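Local structure of structural PPIase-like protein L605 (Mimivirus, 2OSE) at residues 3-8 with 111-116; 17-22 with 49-54; 33-38 with 42-47; 88-93 with 178-183; 150-153 with 157-160. The protein belongs to the cyclophilin family, assembles as a homotrimer, is found in the virion, and may bind cyclosporin A and isomerise peptidyl-prolyl bonds. All blocks are in the same frame, centred on the assembly; numbering follows the deposited sequence.

Contact 1: residues 3-8 with 111-116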
# COMPACT_ATOMS: atom_id res chain seq x y z
N TYR A 3 -14.00 30.47 3.88
CA TYR A 3 -14.25 31.34 2.73
C TYR A 3 -15.48 30.85 1.94
O TYR A 3 -15.95 29.72 2.14
CB TYR A 3 -12.99 31.46 1.86
CG TYR A 3 -11.85 32.19 2.58
CD1 TYR A 3 -11.81 33.59 2.61
CD2 TYR A 3 -10.85 31.48 3.26
CE1 TYR A 3 -10.79 34.27 3.28
CE2 TYR A 3 -9.81 32.16 3.93
CZ TYR A 3 -9.79 33.56 3.93
OH TYR A 3 -8.80 34.27 4.58
N SER A 4 -16.02 31.70 1.08
CA SER A 4 -17.16 31.30 0.25
C SER A 4 -16.74 31.24 -1.21
O SER A 4 -16.02 32.12 -1.69
CB SER A 4 -18.35 32.27 0.44
OG SER A 4 -19.39 32.00 -0.49
N LEU A 5 -17.20 30.20 -1.90
CA LEU A 5 -16.95 30.01 -3.33
C LEU A 5 -17.65 31.06 -4.18
O LEU A 5 -17.24 31.35 -5.31
CB LEU A 5 -17.38 28.61 -3.76
CG LEU A 5 -16.51 27.45 -3.25
CD1 LEU A 5 -17.26 26.11 -3.29
CD2 LEU A 5 -15.22 27.38 -4.04
N GLU A 6 -18.70 31.63 -3.61
CA GLU A 6 -19.49 32.69 -4.24
C GLU A 6 -18.77 34.05 -4.10
O GLU A 6 -18.92 34.94 -4.95
CB GLU A 6 -20.90 32.73 -3.62
CG GLU A 6 -21.82 31.54 -3.97
CD GLU A 6 -21.38 30.16 -3.40
OE1 GLU A 6 -21.32 29.98 -2.15
OE2 GLU A 6 -21.12 29.25 -4.23
N ASP A 7 -17.97 34.18 -3.04
CA ASP A 7 -17.28 35.42 -2.70
C ASP A 7 -15.80 35.17 -2.34
O ASP A 7 -15.39 35.25 -1.18
CB ASP A 7 -18.03 36.13 -1.56
CG ASP A 7 -17.59 37.59 -1.37
OD1 ASP A 7 -17.21 38.26 -2.37
OD2 ASP A 7 -17.62 38.06 -0.20
N LEU A 8 -15.00 34.87 -3.36
CA LEU A 8 -13.62 34.40 -3.17
C LEU A 8 -12.69 35.47 -2.62
O LEU A 8 -12.74 36.62 -3.07
CB LEU A 8 -13.04 33.94 -4.51
CG LEU A 8 -13.47 32.62 -5.14
CD1 LEU A 8 -12.65 32.45 -6.39
CD2 LEU A 8 -13.24 31.47 -4.16
N PRO A 111 -16.49 20.77 -1.76
CA PRO A 111 -15.76 20.48 -2.98
C PRO A 111 -15.56 21.75 -3.80
O PRO A 111 -16.43 22.64 -3.80
CB PRO A 111 -16.70 19.55 -3.75
CG PRO A 111 -17.59 18.93 -2.73
CD PRO A 111 -17.66 19.89 -1.57
N ILE A 112 -14.44 21.83 -4.52
CA ILE A 112 -14.20 22.95 -5.43
C ILE A 112 -14.53 22.56 -6.85
O ILE A 112 -13.91 21.66 -7.39
CB ILE A 112 -12.70 23.47 -5.37
CG1 ILE A 112 -12.32 23.80 -3.93
CG2 ILE A 112 -12.52 24.69 -6.29
CD1 ILE A 112 -10.81 23.84 -3.68
N PRO A 113 -15.50 23.26 -7.48
CA PRO A 113 -15.89 22.99 -8.87
C PRO A 113 -14.81 23.33 -9.87
O PRO A 113 -13.99 24.19 -9.59
CB PRO A 113 -17.10 23.92 -9.08
CG PRO A 113 -17.63 24.14 -7.72
CD PRO A 113 -16.37 24.29 -6.88
N PRO A 114 -14.84 22.66 -11.04
CA PRO A 114 -13.85 22.94 -12.05
C PRO A 114 -14.16 24.23 -12.81
O PRO A 114 -14.32 24.21 -14.03
CB PRO A 114 -13.90 21.69 -12.96
CG PRO A 114 -15.24 21.03 -12.70
CD PRO A 114 -15.84 21.65 -11.48
N VAL A 115 -14.24 25.34 -12.09
CA VAL A 115 -14.42 26.63 -12.75
C VAL A 115 -13.07 27.28 -12.96
O VAL A 115 -12.55 27.90 -12.04
CB VAL A 115 -15.33 27.60 -11.94
CG1 VAL A 115 -15.59 28.86 -12.75
CG2 VAL A 115 -16.64 26.95 -11.57
N PHE A 116 -12.52 27.12 -14.15
CA PHE A 116 -11.17 27.59 -14.45
C PHE A 116 -11.15 29.02 -14.97
O PHE A 116 -12.18 29.56 -15.42
CB PHE A 116 -10.44 26.67 -15.45
CG PHE A 116 -10.33 25.24 -14.99
CD1 PHE A 116 -10.23 24.94 -13.64
CD2 PHE A 116 -10.33 24.21 -15.91
CE1 PHE A 116 -10.14 23.62 -13.20
CE2 PHE A 116 -10.24 22.88 -15.48
CZ PHE A 116 -10.14 22.60 -14.12
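Leu5 meets the loop of residues 111-116 with the two methyls of its branch, a small example of how one aliphatic side chain can join two irregular segments about a hundred residues apart. CD1 does most of the touching: it lies 3.6 Å from Pro111 O and 4.1 Å from Pro113 CD, so that the carbonyl and the ring carbon hold the same methyl. Leu5 CD1 and the CD corner of the Pro113 ring point at each other. CD2 approaches Ile112 more loosely, with 4.4 Å between Leu5 CD2 and Ile112 CG2. Behind this point Ile112 is buried against Ala42 and Asn46 of helix 41-52, and Leu5 also rests on Tyr107, so the inner side is the tight one.

The outer side is different. Glu6 and Asp7 are exposed and do not reach 111-116; Val115 of the other loop is exposed as well and does not reach 3-8. Here each segment shapes itself with local bonds. Asp7 N donates to Ser4 O, closing a turn that has Leu5 and Glu6 at its corners, and Glu6 N donates to Ser4 OG over 3.2 Å. The N-terminal loop before strand 16-23 thus packs on the loop between strands 89-92 and 128-135, with an ST turn at Ser4 beside the leucine and an inverse gamma turn centred on Pro114.

Contact 2: residues 17-22 with 49-54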
# COMPACT_ATOMS: atom_id res chain seq x y z
N VAL A 17 4.29 31.62 -2.40
CA VAL A 17 4.24 30.91 -1.12
C VAL A 17 5.49 30.07 -0.96
O VAL A 17 6.20 29.81 -1.95
CB VAL A 17 3.02 29.99 -1.00
CG1 VAL A 17 1.69 30.78 -1.11
CG2 VAL A 17 3.10 28.86 -2.05
N TYR A 18 5.75 29.62 0.26
CA TYR A 18 6.87 28.73 0.56
C TYR A 18 6.43 27.50 1.36
O TYR A 18 5.41 27.54 2.08
CB TYR A 18 7.99 29.48 1.32
CG TYR A 18 7.48 30.17 2.58
CD1 TYR A 18 7.48 29.50 3.80
CD2 TYR A 18 6.97 31.48 2.54
CE1 TYR A 18 6.99 30.13 4.99
CE2 TYR A 18 6.46 32.10 3.71
CZ TYR A 18 6.48 31.41 4.92
OH TYR A 18 5.98 32.02 6.07
N MET A 19 7.21 26.44 1.23
CA MET A 19 7.03 25.20 1.98
C MET A 19 8.41 24.59 2.26
O MET A 19 9.12 24.19 1.32
CB MET A 19 6.30 24.15 1.13
CG MET A 19 4.85 24.20 1.13
SD MET A 19 4.20 23.05 -0.15
CE MET A 19 2.51 23.57 0.09
N ASP A 20 8.74 24.46 3.54
CA ASP A 20 9.86 23.56 3.96
C ASP A 20 9.50 22.11 3.69
O ASP A 20 8.34 21.71 3.87
CB ASP A 20 10.14 23.69 5.45
CG ASP A 20 10.98 24.86 5.78
OD1 ASP A 20 11.75 25.35 4.90
OD2 ASP A 20 10.88 25.33 6.92
N ILE A 21 10.48 21.32 3.24
CA ILE A 21 10.32 19.86 3.05
C ILE A 21 11.13 19.20 4.16
O ILE A 21 12.28 19.58 4.40
CB ILE A 21 10.80 19.37 1.65
CG1 ILE A 21 10.16 20.24 0.53
CG2 ILE A 21 10.49 17.86 1.42
CD1 ILE A 21 8.68 19.92 0.29
N VAL A 22 10.49 18.28 4.87
CA VAL A 22 11.08 17.67 6.08
C VAL A 22 11.26 16.18 5.80
O VAL A 22 10.44 15.56 5.13
CB VAL A 22 10.16 17.93 7.34
CG1 VAL A 22 10.60 17.10 8.59
CG2 VAL A 22 10.12 19.43 7.67
N GLN A 49 -4.66 29.77 0.96
CA GLN A 49 -5.14 29.91 2.35
C GLN A 49 -4.75 28.75 3.23
O GLN A 49 -4.63 28.89 4.44
CB GLN A 49 -6.65 30.15 2.43
CG GLN A 49 -7.12 31.36 1.66
CD GLN A 49 -6.36 32.64 2.01
OE1 GLN A 49 -5.94 32.85 3.16
NE2 GLN A 49 -6.21 33.52 1.03
N LEU A 50 -4.54 27.58 2.62
CA LEU A 50 -4.06 26.42 3.39
C LEU A 50 -2.59 26.57 3.73
O LEU A 50 -2.10 26.03 4.71
CB LEU A 50 -4.28 25.15 2.60
CG LEU A 50 -5.74 24.66 2.61
CD1 LEU A 50 -5.82 23.39 1.79
CD2 LEU A 50 -6.18 24.38 4.04
N THR A 51 -1.89 27.30 2.88
CA THR A 51 -0.51 27.60 3.11
C THR A 51 -0.40 28.59 4.28
O THR A 51 0.44 28.43 5.15
CB THR A 51 0.02 28.15 1.80
OG1 THR A 51 0.61 27.08 1.06
CG2 THR A 51 0.95 29.25 2.02
N ASN A 52 -1.30 29.56 4.33
CA ASN A 52 -1.39 30.45 5.49
C ASN A 52 -1.81 29.82 6.81
O ASN A 52 -1.37 30.29 7.87
CB ASN A 52 -2.23 31.69 5.19
CG ASN A 52 -1.38 32.93 5.14
OD1 ASN A 52 -0.47 33.03 4.31
ND2 ASN A 52 -1.61 33.86 6.07
N GLY A 53 -2.63 28.78 6.75
CA GLY A 53 -2.95 27.96 7.93
C GLY A 53 -3.79 28.58 9.04
O GLY A 53 -3.77 28.07 10.17
N LYS A 54 -4.53 29.66 8.73
CA LYS A 54 -5.29 30.45 9.73
C LYS A 54 -6.78 30.06 9.77
O LYS A 54 -7.48 30.32 10.76
CB LYS A 54 -5.17 31.96 9.46
CG LYS A 54 -3.73 32.46 9.17
CD LYS A 54 -2.94 32.80 10.41
CE LYS A 54 -2.75 34.30 10.52
NZ LYS A 54 -1.42 34.68 11.10
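A chi1 of -60° places CG1 of Val17 beside its own backbone N and turns it to the methyl of Thr51, while Met19, with CG also beside the backbone N (chi1 -85°) and the chain extended beyond it, carries CE across to the hydroxyl branch of the same threonine. Thr51 thus receives both residues, one on each arm of its fork. Val17 CG1 lies 3.6 Å from Thr51 CG2, and Val17 CB is almost as near, 3.7 Å from that same CG2. The Met19 contact is lighter, with 4.1 Å from Met19 CE to Thr51 OG1, and its chain runs at about a right angle to the threonine side chain. Thr51 sits at chi1 -94°, well away from a staggered value.

Val17 and Met19 are two positions apart on the strand, yet they do not present themselves alike: the first bond of the Val17 side chain already heads for the helix, whereas Met19 comes nearer only at its end. Both also rest on Phe47, one turn earlier in helix 41-52, so Thr51 continues an apolar strip that the aromatic ring begins. On the strand side Val17 touches Ile33 and Met19 touches Ile200 and Cys203, residues of the two neighbouring strands. Just beyond Thr51 the helix stops: Gly53 N still donates to Gln49 O, and Gly53 itself turns away with positive phi. Helix 41-52, capping an open end of the antiparallel beta barrel, is characteristic of the cyclophilin fold.

Contact 3: residues 33-38 with 42-47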
# COMPACT_ATOMS: atom_id res chain seq x y z
N ILE A 33 7.01 28.89 -4.44
CA ILE A 33 6.08 28.59 -5.53
C ILE A 33 5.31 29.85 -5.89
O ILE A 33 4.77 30.53 -5.02
CB ILE A 33 5.07 27.48 -5.08
CG1 ILE A 33 5.79 26.14 -4.84
CG2 ILE A 33 3.95 27.26 -6.14
CD1 ILE A 33 4.98 25.17 -3.99
N LYS A 34 5.28 30.17 -7.19
CA LYS A 34 4.45 31.24 -7.69
C LYS A 34 3.17 30.66 -8.33
O LYS A 34 3.26 29.82 -9.20
CB LYS A 34 5.22 32.01 -8.78
CG LYS A 34 4.45 33.22 -9.32
CD LYS A 34 5.34 34.01 -10.33
CE LYS A 34 5.15 33.69 -11.77
NZ LYS A 34 5.43 34.90 -12.65
N LEU A 35 2.01 31.16 -7.91
CA LEU A 35 0.74 30.64 -8.38
C LEU A 35 0.14 31.54 -9.46
O LEU A 35 0.49 32.73 -9.58
CB LEU A 35 -0.25 30.46 -7.21
CG LEU A 35 0.29 29.35 -6.30
CD1 LEU A 35 0.75 29.97 -4.98
CD2 LEU A 35 -0.70 28.31 -6.05
N PHE A 36 -0.73 30.95 -10.27
CA PHE A 36 -1.33 31.65 -11.41
C PHE A 36 -2.82 31.69 -11.09
O PHE A 36 -3.54 30.77 -11.44
CB PHE A 36 -1.09 30.94 -12.75
CG PHE A 36 0.34 30.39 -12.96
CD1 PHE A 36 1.47 31.19 -12.72
CD2 PHE A 36 0.52 29.11 -13.43
CE1 PHE A 36 2.75 30.68 -12.94
CE2 PHE A 36 1.78 28.59 -13.66
CZ PHE A 36 2.90 29.37 -13.40
N ARG A 37 -3.27 32.72 -10.38
CA ARG A 37 -4.65 32.77 -9.92
C ARG A 37 -5.60 32.71 -11.12
O ARG A 37 -6.66 32.12 -10.99
CB ARG A 37 -4.93 34.00 -9.07
CG ARG A 37 -6.25 33.95 -8.29
CD ARG A 37 -6.60 35.34 -7.73
NE ARG A 37 -7.72 35.27 -6.79
CZ ARG A 37 -8.99 35.54 -7.11
NH1 ARG A 37 -9.30 35.88 -8.34
NH2 ARG A 37 -9.96 35.43 -6.20
N ASP A 38 -5.18 33.26 -12.28
CA ASP A 38 -5.97 33.21 -13.55
C ASP A 38 -6.12 31.82 -14.19
O ASP A 38 -6.82 31.65 -15.19
CB ASP A 38 -5.50 34.23 -14.63
CG ASP A 38 -4.06 33.99 -15.16
OD1 ASP A 38 -3.57 32.85 -15.31
OD2 ASP A 38 -3.41 35.01 -15.48
N ALA A 42 -10.62 29.56 -7.63
CA ALA A 42 -11.01 28.93 -6.37
C ALA A 42 -9.97 27.90 -5.88
O ALA A 42 -9.79 27.72 -4.69
CB ALA A 42 -12.40 28.22 -6.52
N GLY A 43 -9.31 27.22 -6.81
CA GLY A 43 -8.30 26.21 -6.45
C GLY A 43 -7.00 26.83 -5.97
O GLY A 43 -6.37 26.32 -5.05
N VAL A 44 -6.62 27.93 -6.60
CA VAL A 44 -5.49 28.79 -6.15
C VAL A 44 -5.72 29.39 -4.77
O VAL A 44 -4.84 29.32 -3.88
CB VAL A 44 -5.17 29.87 -7.21
CG1 VAL A 44 -4.18 30.94 -6.66
CG2 VAL A 44 -4.59 29.19 -8.43
N GLU A 45 -6.90 29.98 -4.55
CA GLU A 45 -7.20 30.54 -3.23
C GLU A 45 -7.22 29.49 -2.12
O GLU A 45 -6.70 29.74 -1.03
CB GLU A 45 -8.49 31.41 -3.23
CG GLU A 45 -8.37 32.69 -4.06
CD GLU A 45 -7.29 33.69 -3.58
OE1 GLU A 45 -6.94 33.74 -2.38
OE2 GLU A 45 -6.79 34.44 -4.44
N ASN A 46 -7.76 28.31 -2.41
CA ASN A 46 -7.72 27.24 -1.42
C ASN A 46 -6.27 26.86 -1.11
O ASN A 46 -5.90 26.73 0.03
CB ASN A 46 -8.50 26.02 -1.92
CG ASN A 46 -8.56 24.89 -0.89
OD1 ASN A 46 -8.93 25.10 0.27
ND2 ASN A 46 -8.21 23.67 -1.33
N PHE A 47 -5.44 26.70 -2.15
CA PHE A 47 -4.02 26.39 -1.94
C PHE A 47 -3.35 27.46 -1.08
O PHE A 47 -2.74 27.14 -0.06
CB PHE A 47 -3.28 26.22 -3.27
CG PHE A 47 -1.87 25.69 -3.10
CD1 PHE A 47 -1.62 24.32 -3.10
CD2 PHE A 47 -0.79 26.57 -2.93
CE1 PHE A 47 -0.32 23.81 -2.92
CE2 PHE A 47 0.52 26.08 -2.75
CZ PHE A 47 0.76 24.70 -2.76
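Arg37 and Glu45 provide the one charged interaction across this strand-helix corner, and it is a precise one. Arg37 NE donates to Glu45 OE2 over 2.7 Å at an angle of 164°. The oxygen lies in the guanidinium plane, and the N-H comes from the anti side of OE2, somewhat out of the carboxylate plane. The two flat groups are turned 53° apart, and a single N-H carries the salt bridge between them. An extended Arg37 chain from CG to NE spans the gap, while Glu45 bends at chi2 to meet it. Further partners fix both groups: Arg37 NH2 donates to Pro9 O, and Glu45 OE1 is bonded to Ser11 OG.

The apolar contacts form a row. Leu35 CD2 touches Phe47 CD2 at 3.6 Å, the leucine running at about a right angle to the phenylalanine side chain. Ile33 extends the row more loosely, Ile33 CD1 standing 4.4 Å from Phe47 CZ. Val44 fills the other end, its CG1 4.0 Å from Leu35 CB.

Val44 also packs on main chain: its CG2 is 3.6 Å from Phe36 O, and its CG1 is 3.8 Å from Arg37 CA.

Within the fold, strand 33-35 and helix 42-47 run roughly antiparallel, at 145°, their axes 10.5 Å apart at closest, joined by a short connection. Beyond the contact, side chains of both elements rest on Leu129 of strand 128-135, and Val44 on Ile170 of strand 168-175.

Contact 4: residues 88-93 with 178-183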
# COMPACT_ATOMS: atom_id res chain seq x y z
N ASN A 88 8.99 11.52 -11.95
CA ASN A 88 7.65 11.96 -12.32
C ASN A 88 7.10 13.05 -11.42
O ASN A 88 7.10 14.22 -11.82
CB ASN A 88 6.65 10.80 -12.44
CG ASN A 88 6.93 9.95 -13.63
OD1 ASN A 88 6.30 10.11 -14.71
ND2 ASN A 88 7.90 9.05 -13.49
N TYR A 89 6.67 12.68 -10.21
CA TYR A 89 5.94 13.63 -9.33
C TYR A 89 5.95 13.26 -7.88
O TYR A 89 6.29 12.12 -7.51
CB TYR A 89 4.46 13.79 -9.78
CG TYR A 89 3.71 12.46 -9.98
CD1 TYR A 89 3.31 11.70 -8.88
CD2 TYR A 89 3.39 12.01 -11.27
CE1 TYR A 89 2.61 10.47 -9.07
CE2 TYR A 89 2.69 10.77 -11.46
CZ TYR A 89 2.33 10.03 -10.35
OH TYR A 89 1.68 8.83 -10.52
N ILE A 90 5.56 14.23 -7.04
CA ILE A 90 5.23 13.95 -5.65
C ILE A 90 3.84 14.56 -5.42
O ILE A 90 3.47 15.51 -6.10
CB ILE A 90 6.26 14.57 -4.67
CG1 ILE A 90 6.38 16.08 -4.88
CG2 ILE A 90 7.63 13.86 -4.79
CD1 ILE A 90 7.34 16.72 -3.90
N VAL A 91 3.09 14.03 -4.45
CA VAL A 91 1.69 14.45 -4.21
C VAL A 91 1.46 14.57 -2.73
O VAL A 91 1.96 13.76 -1.95
CB VAL A 91 0.67 13.46 -4.87
CG1 VAL A 91 -0.75 13.89 -4.59
CG2 VAL A 91 0.89 13.41 -6.36
N SER A 92 0.74 15.62 -2.31
CA SER A 92 0.42 15.82 -0.91
C SER A 92 -0.96 16.46 -0.76
O SER A 92 -1.66 16.62 -1.74
CB SER A 92 1.51 16.67 -0.22
OG SER A 92 1.36 16.62 1.19
N GLY A 93 -1.37 16.78 0.47
CA GLY A 93 -2.60 17.54 0.68
C GLY A 93 -3.65 16.99 1.63
O GLY A 93 -4.72 17.58 1.75
N ASP A 178 16.34 22.33 -6.81
CA ASP A 178 17.38 21.45 -6.23
C ASP A 178 16.89 20.58 -5.08
O ASP A 178 17.50 19.56 -4.78
CB ASP A 178 18.66 22.21 -5.81
CG ASP A 178 18.39 23.59 -5.14
OD1 ASP A 178 17.22 23.99 -4.97
OD2 ASP A 178 19.38 24.30 -4.83
N VAL A 179 15.81 21.01 -4.43
CA VAL A 179 15.19 20.23 -3.34
C VAL A 179 14.39 19.09 -3.97
O VAL A 179 14.43 17.94 -3.52
CB VAL A 179 14.31 21.14 -2.45
CG1 VAL A 179 13.66 20.34 -1.31
CG2 VAL A 179 15.16 22.26 -1.91
N LEU A 180 13.68 19.41 -5.05
CA LEU A 180 13.04 18.38 -5.87
C LEU A 180 14.03 17.33 -6.37
O LEU A 180 13.72 16.16 -6.36
CB LEU A 180 12.28 18.98 -7.06
CG LEU A 180 11.12 19.94 -6.74
CD1 LEU A 180 10.41 20.35 -8.03
CD2 LEU A 180 10.11 19.37 -5.72
N ASP A 181 15.21 17.74 -6.82
CA ASP A 181 16.27 16.81 -7.19
C ASP A 181 16.68 15.85 -6.04
O ASP A 181 16.86 14.68 -6.27
CB ASP A 181 17.51 17.55 -7.69
CG ASP A 181 17.26 18.35 -8.96
OD1 ASP A 181 16.38 17.99 -9.77
OD2 ASP A 181 17.94 19.38 -9.13
N LYS A 182 16.86 16.38 -4.84
CA LYS A 182 17.20 15.58 -3.66
C LYS A 182 16.13 14.51 -3.39
O LYS A 182 16.45 13.34 -3.17
CB LYS A 182 17.36 16.48 -2.44
CG LYS A 182 18.67 17.32 -2.44
CD LYS A 182 18.79 18.17 -1.16
CE LYS A 182 20.11 18.96 -1.21
NZ LYS A 182 20.29 19.76 0.07
N ILE A 183 14.86 14.94 -3.39
CA ILE A 183 13.71 14.03 -3.25
C ILE A 183 13.77 12.91 -4.30
O ILE A 183 13.72 11.72 -3.96
CB ILE A 183 12.35 14.79 -3.32
CG1 ILE A 183 12.19 15.72 -2.09
CG2 ILE A 183 11.18 13.79 -3.38
CD1 ILE A 183 11.09 16.82 -2.26
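Ile90 and Ile183 cross at about a right angle, and the way each isoleucine turns its fork decides which methyls meet. In Ile90, CG1 is wedged between the backbone N and the carbonyl carbon (chi1 57°), which sends CG2 to the side of the backbone N. In Ile183, CG1 takes that side instead (chi1 -67°) and CG2 stands opposite the N. The outcome is a double contact of like with like: Ile90 CG2 is 3.8 Å from Ile183 CG2, and Ile90 CD1 is 4.1 Å from Ile183 CD1. Two branches of each side chain are therefore engaged at once.

Leu180, one helical turn earlier, comes to the same spot by another route. Its first bond does not aim at the strand, but its end swings in, so that Leu180 CD2 lies 4.2 Å from Ile90 CD1. That methyl of Ile90 is thus shared between two side chains of the helix. Around them Ile90 also touches Phe81 and Val84, Leu180 touches Ile149, and Ile183 touches Phe198.

The residues flanking Ile90 face elsewhere: Tyr89 packs on Ala191 and Val91 on Gly192 of the second subunit of the trimer. Asp181 OD1 of the helix finds its partner away from the strand, in a salt bridge to Lys126 NZ. The strand thus separates a subunit interface from a buried interior, where helix 177-186 packs on the sheet of the cyclophilin barrel. With purely aliphatic chemistry and no polar pairing across it, the contact rests on van der Waals fit and the burial of apolar surface.

Contact 5: residues 150-153 with 157-160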
# COMPACT_ATOMS: atom_id res chain seq x y z
N THR A 150 5.65 18.29 -10.22
CA THR A 150 6.42 17.45 -11.13
C THR A 150 7.91 17.48 -10.79
O THR A 150 8.48 18.57 -10.48
CB THR A 150 6.26 17.86 -12.63
OG1 THR A 150 6.42 19.28 -12.77
CG2 THR A 150 4.88 17.46 -13.16
N LEU A 151 8.57 16.31 -10.92
CA LEU A 151 10.00 16.15 -10.60
C LEU A 151 10.85 16.26 -11.85
O LEU A 151 12.09 16.36 -11.76
CB LEU A 151 10.29 14.81 -9.90
CG LEU A 151 9.61 14.60 -8.55
CD1 LEU A 151 9.81 13.16 -8.04
CD2 LEU A 151 10.08 15.60 -7.47
N ASP A 152 10.21 16.24 -13.02
CA ASP A 152 10.96 16.34 -14.25
C ASP A 152 10.11 16.95 -15.34
O ASP A 152 8.91 17.17 -15.13
CB ASP A 152 11.44 14.95 -14.69
CG ASP A 152 12.67 15.00 -15.57
OD1 ASP A 152 13.09 16.11 -16.03
OD2 ASP A 152 13.24 13.93 -15.81
N ASP A 153 10.74 17.24 -16.48
CA ASP A 153 10.05 17.59 -17.73
C ASP A 153 9.46 16.29 -18.30
O ASP A 153 9.91 15.19 -17.97
CB ASP A 153 11.06 18.13 -18.77
CG ASP A 153 11.76 19.40 -18.32
OD1 ASP A 153 11.16 20.23 -17.60
OD2 ASP A 153 12.94 19.57 -18.72
N SER A 157 11.10 8.48 -21.29
CA SER A 157 11.36 7.61 -20.14
C SER A 157 10.42 7.77 -18.93
O SER A 157 10.51 6.98 -17.96
CB SER A 157 12.81 7.76 -19.68
OG SER A 157 13.17 9.14 -19.63
N ASN A 158 9.54 8.76 -18.94
CA ASN A 158 8.60 8.91 -17.82
C ASN A 158 7.15 8.87 -18.30
O ASN A 158 6.90 8.71 -19.50
CB ASN A 158 8.92 10.14 -16.95
CG ASN A 158 8.78 11.46 -17.70
OD1 ASN A 158 7.86 11.65 -18.49
ND2 ASN A 158 9.71 12.39 -17.44
N VAL A 159 6.21 9.04 -17.39
CA VAL A 159 4.79 8.98 -17.73
C VAL A 159 4.01 10.27 -17.47
O VAL A 159 2.79 10.25 -17.29
CB VAL A 159 4.08 7.77 -17.07
CG1 VAL A 159 4.54 6.46 -17.75
CG2 VAL A 159 4.27 7.71 -15.55
N LEU A 160 4.71 11.40 -17.47
CA LEU A 160 4.05 12.68 -17.29
C LEU A 160 3.12 13.01 -18.46
O LEU A 160 2.09 13.65 -18.26
CB LEU A 160 5.06 13.80 -17.02
CG LEU A 160 5.88 13.71 -15.73
CD1 LEU A 160 6.82 14.89 -15.62
CD2 LEU A 160 4.98 13.59 -14.49
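Thr150 opens the contact at the end of its strand, its two branches doing different work. CG2 sets against the fork of Leu160, 4.1 Å from both Leu160 CD1 and Leu160 CD2, the two side chains crossing at a slant. OG1 turns the other way, to Ser125 O and Leu128 N.

Leu151 plays almost no part here, and its side chain rests on Leu180 and Ile90. Asp152 returns to the contact, chiefly through its backbone: Asp152 O lies 3.1 Å from Leu160 CD1, a tight approach of methyl to carbonyl. Its side chain passes the Asn158 amide more distantly, with carboxylate and amide planes 71° apart, and takes its salt bridge from Arg155 through OD2.

Asp153 accepts the one hydrogen bond between the segments. Asn158 ND2 donates to Asp153 O over 2.9 Å, at 153°; the donor lies in the carbonyl plane, and the oxygen lies close to the amide plane. Asn158 can reach it because its CG stands between its own backbone N and carbonyl carbon (chi1 63°). The amide oxygen is held too: Asn158 OD1 accepts from Arg155 N and, weakly, from Leu160 N, 3.3 Å away, so the rotation of the group is fixed through both its polar atoms. Asp153 OD1 meanwhile accepts from Lys126 N.

In the chain the turn follows strand 147-150 and precedes strand 168-175. Asn88, just before strand 89-92, bonds through OD1 to Val159 N, Tyr89 of that strand touches Leu160, and helix 177-186 lies against Leu151.

Overall arrangement
Contacts 2, 3 and 4 are buried and apolar at heart, whereas contact 1 is partly buried at the margin. Contacts 2 and 3 share helix 41-52 and neighbouring strands; they meet where Met19 CE lies 3.5 Å from Phe47 CZ. Contact 1 adds a loop layer to that helix, with Ile112 and Leu8 against Ala42. Contact 4 sets helix 177-186 on the same sheet and reaches contact 2 through Ile21. Contact 5, centred about 11 Å from the centre of contact 4, is buried too and combines Leu160 packing with a bond from side-chain amide to backbone carbonyl. In contact 3 the polar link is instead a salt bridge between side chains.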